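Local coordinates for migration inhibitory factor (Trichinella spiralis, PDB 1HFO), which belongs to the macrophage migration inhibitory factor family, small alpha/beta proteins that assemble as trimers, at residues 6-11 and 45-50. Residues are numbered along the deposited sequence; the frame is centred on the assembly and turned at random.
Sequences NTNIKA and QQLSFG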
loop_
_atom_site.group_PDB
_atom_site.type_symbol
_atom_site.label_atom_id
_atom_site.label_comp_id
_atom_site.label_asym_id
_atom_site.label_seq_id
_atom_site.Cartn_x
_atom_site.Cartn_y
_atom_site.Cartn_z
ATOM N N ASN A 6 -8.513 1.061 -0.749
ATOM C CA ASN A 6 -8.454 2.022 -1.830
ATOM C C ASN A 6 -9.726 1.801 -2.645
ATOM O O ASN A 6 -10.088 0.664 -2.959
ATOM C CB ASN A 6 -7.216 1.779 -2.689
ATOM C CG ASN A 6 -5.945 1.858 -1.881
ATOM O OD1 ASN A 6 -5.410 0.838 -1.429
ATOM N ND2 ASN A 6 -5.467 3.076 -1.660
ATOM N N THR A 7 -10.398 2.890 -2.977
ATOM C CA THR A 7 -11.658 2.778 -3.704
ATOM C C THR A 7 -11.893 3.934 -4.663
ATOM O O THR A 7 -11.337 5.023 -4.499
ATOM C CB THR A 7 -12.831 2.705 -2.691
ATOM O OG1 THR A 7 -14.073 2.568 -3.394
ATOM C CG2 THR A 7 -12.878 3.967 -1.844
ATOM N N ASN A 8 -12.741 3.694 -5.664
ATOM C CA ASN A 8 -13.066 4.729 -6.631
ATOM C C ASN A 8 -14.315 5.521 -6.259
ATOM O O ASN A 8 -14.632 6.519 -6.906
ATOM C CB ASN A 8 -13.243 4.133 -8.041
ATOM C CG ASN A 8 -14.041 2.838 -8.048
ATOM O OD1 ASN A 8 -14.831 2.566 -7.144
ATOM N ND2 ASN A 8 -13.848 2.033 -9.105
ATOM N N ILE A 9 -15.019 5.101 -5.211
ATOM C CA ILE A 9 -16.215 5.834 -4.812
ATOM C C ILE A 9 -15.850 7.206 -4.267
ATOM O O ILE A 9 -14.679 7.511 -4.040
ATOM C CB ILE A 9 -17.047 5.081 -3.751
ATOM C CG1 ILE A 9 -16.265 4.964 -2.447
ATOM C CG2 ILE A 9 -17.466 3.728 -4.270
ATOM C CD1 ILE A 9 -17.016 4.219 -1.395
ATOM N N LYS A 10 -16.862 8.034 -4.048
ATOM C CA LYS A 10 -16.659 9.389 -3.559
ATOM C C LYS A 10 -16.531 9.448 -2.041
ATOM O O LYS A 10 -17.114 8.633 -1.334
ATOM C CB LYS A 10 -17.821 10.273 -4.022
ATOM C CG LYS A 10 -17.962 10.369 -5.540
ATOM C CD LYS A 10 -19.282 11.024 -5.942
ATOM C CE LYS A 10 -19.369 12.466 -5.464
ATOM N NZ LYS A 10 -18.269 13.298 -6.037
ATOM N N ALA A 11 -15.774 10.423 -1.552
ATOM C CA ALA A 11 -15.569 10.586 -0.112
ATOM C C ALA A 11 -16.888 10.890 0.560
ATOM O O ALA A 11 -17.165 10.433 1.676
ATOM C CB ALA A 11 -14.596 11.713 0.154
ATOM N N GLN A 45 -10.366 7.357 -6.048
ATOM C CA GLN A 45 -9.191 6.878 -6.747
ATOM C C GLN A 45 -9.549 6.388 -8.146
ATOM O O GLN A 45 -10.691 6.011 -8.428
ATOM C CB GLN A 45 -8.541 5.733 -5.976
ATOM C CG GLN A 45 -7.959 6.122 -4.629
ATOM C CD GLN A 45 -6.845 7.130 -4.733
ATOM O OE1 GLN A 45 -5.747 6.826 -5.203
ATOM N NE2 GLN A 45 -7.119 8.340 -4.292
ATOM N N GLN A 46 -8.555 6.417 -9.021
ATOM C CA GLN A 46 -8.725 5.935 -10.374
ATOM C C GLN A 46 -8.491 4.459 -10.191
ATOM O O GLN A 46 -7.364 4.017 -9.947
ATOM C CB GLN A 46 -7.667 6.545 -11.281
ATOM C CG GLN A 46 -7.885 8.023 -11.527
ATOM C CD GLN A 46 -9.020 8.261 -12.510
ATOM O OE1 GLN A 46 -9.018 7.703 -13.610
ATOM N NE2 GLN A 46 -9.985 9.092 -12.127
ATOM N N LEU A 47 -9.563 3.695 -10.290
ATOM C CA LEU A 47 -9.484 2.262 -10.093
ATOM C C LEU A 47 -10.416 1.512 -11.026
ATOM O O LEU A 47 -11.596 1.840 -11.125
ATOM C CB LEU A 47 -9.846 1.922 -8.641
ATOM C CG LEU A 47 -9.923 0.430 -8.311
ATOM C CD1 LEU A 47 -8.512 -0.134 -8.275
ATOM C CD2 LEU A 47 -10.611 0.209 -6.980
ATOM N N SER A 48 -9.883 0.499 -11.699
ATOM C CA SER A 48 -10.673 -0.308 -12.599
ATOM C C SER A 48 -10.623 -1.735 -12.087
ATOM O O SER A 48 -9.576 -2.223 -11.642
ATOM C CB SER A 48 -10.114 -0.235 -14.018
ATOM O OG SER A 48 -8.957 -1.034 -14.142
ATOM N N PHE A 49 -11.765 -2.400 -12.130
ATOM C CA PHE A 49 -11.862 -3.763 -11.671
ATOM C C PHE A 49 -12.618 -4.539 -12.744
ATOM O O PHE A 49 -13.710 -4.136 -13.154
ATOM C CB PHE A 49 -12.592 -3.791 -10.325
ATOM C CG PHE A 49 -12.492 -5.097 -9.607
ATOM C CD1 PHE A 49 -13.087 -6.234 -10.121
ATOM C CD2 PHE A 49 -11.787 -5.193 -8.407
ATOM C CE1 PHE A 49 -12.988 -7.458 -9.463
ATOM C CE2 PHE A 49 -11.684 -6.397 -7.745
ATOM C CZ PHE A 49 -12.284 -7.540 -8.271
ATOM N N GLY A 50 -12.020 -5.632 -13.219
ATOM C CA GLY A 50 -12.665 -6.428 -14.245
ATOM C C GLY A 50 -12.931 -5.617 -15.499
ATOM O O GLY A 50 -13.885 -5.882 -16.233
HETATM O O HOH W 1 -13.249 7.275 -8.877
#
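T7, the last residue of strand 2-7, and N8 just beyond it are joined to Q45 and L47 by two hydrogen bonds and a bridging water. The first bond is purely backbone: Q45 N donates to T7 O over 3.0 Å, using a lone pair of the carbonyl oxygen. The second uses a side chain. With CG of N8 in the crowded position between backbone N and carbonyl carbon (chi1 43°), its ND2 reaches L47 O at 3.0 Å. That oxygen lies close to the amide plane of N8, yet the donor stands 39° above the carbonyl plane, so the approach misses the lone pairs. Asparagine suits this corner because its short amide can both give and take: ND2 also donates to N54 O, while OD1 accepts from A56 N, which together fix the rotation of the group. Water 1 donates to N8 O and, over 2.9 Å, to Q45 O. The latter oxygen also receives a CA-H...O contact from N8 CA at 3.2 Å.

Within the loop, T7 OG1 accepts from I9 N at 3.3 Å, an ST turn that bends the chain just past the strand. Threonine suits this place because its hydroxyl is also hydrogen-bonded to A56 O.

Van der Waals contact is slight and largely carbon against carbonyl oxygen. L47, its CG anti to the backbone N (chi1 175°), sets CD2 4.1 Å from N6 O, while its CB lies beside the N8 side chain. Buried here, the branched apolar leucine also packs on F58 and on V39 of the second subunit. Q45 lays its CB against T7 O, then bends at chi2; glutamine has the length and the two-sided amide to bond NE2 of H40 of the second subunit through OE1 and T43 O through NE2.

Strand 2-7 runs between 38-42 and 57-63 in the central sheet, whereas strand 46-49 lies outside that four-stranded sheet of its own chain and pairs antiparallel with a strand of the second subunit, so that the sheet there runs on across the interface.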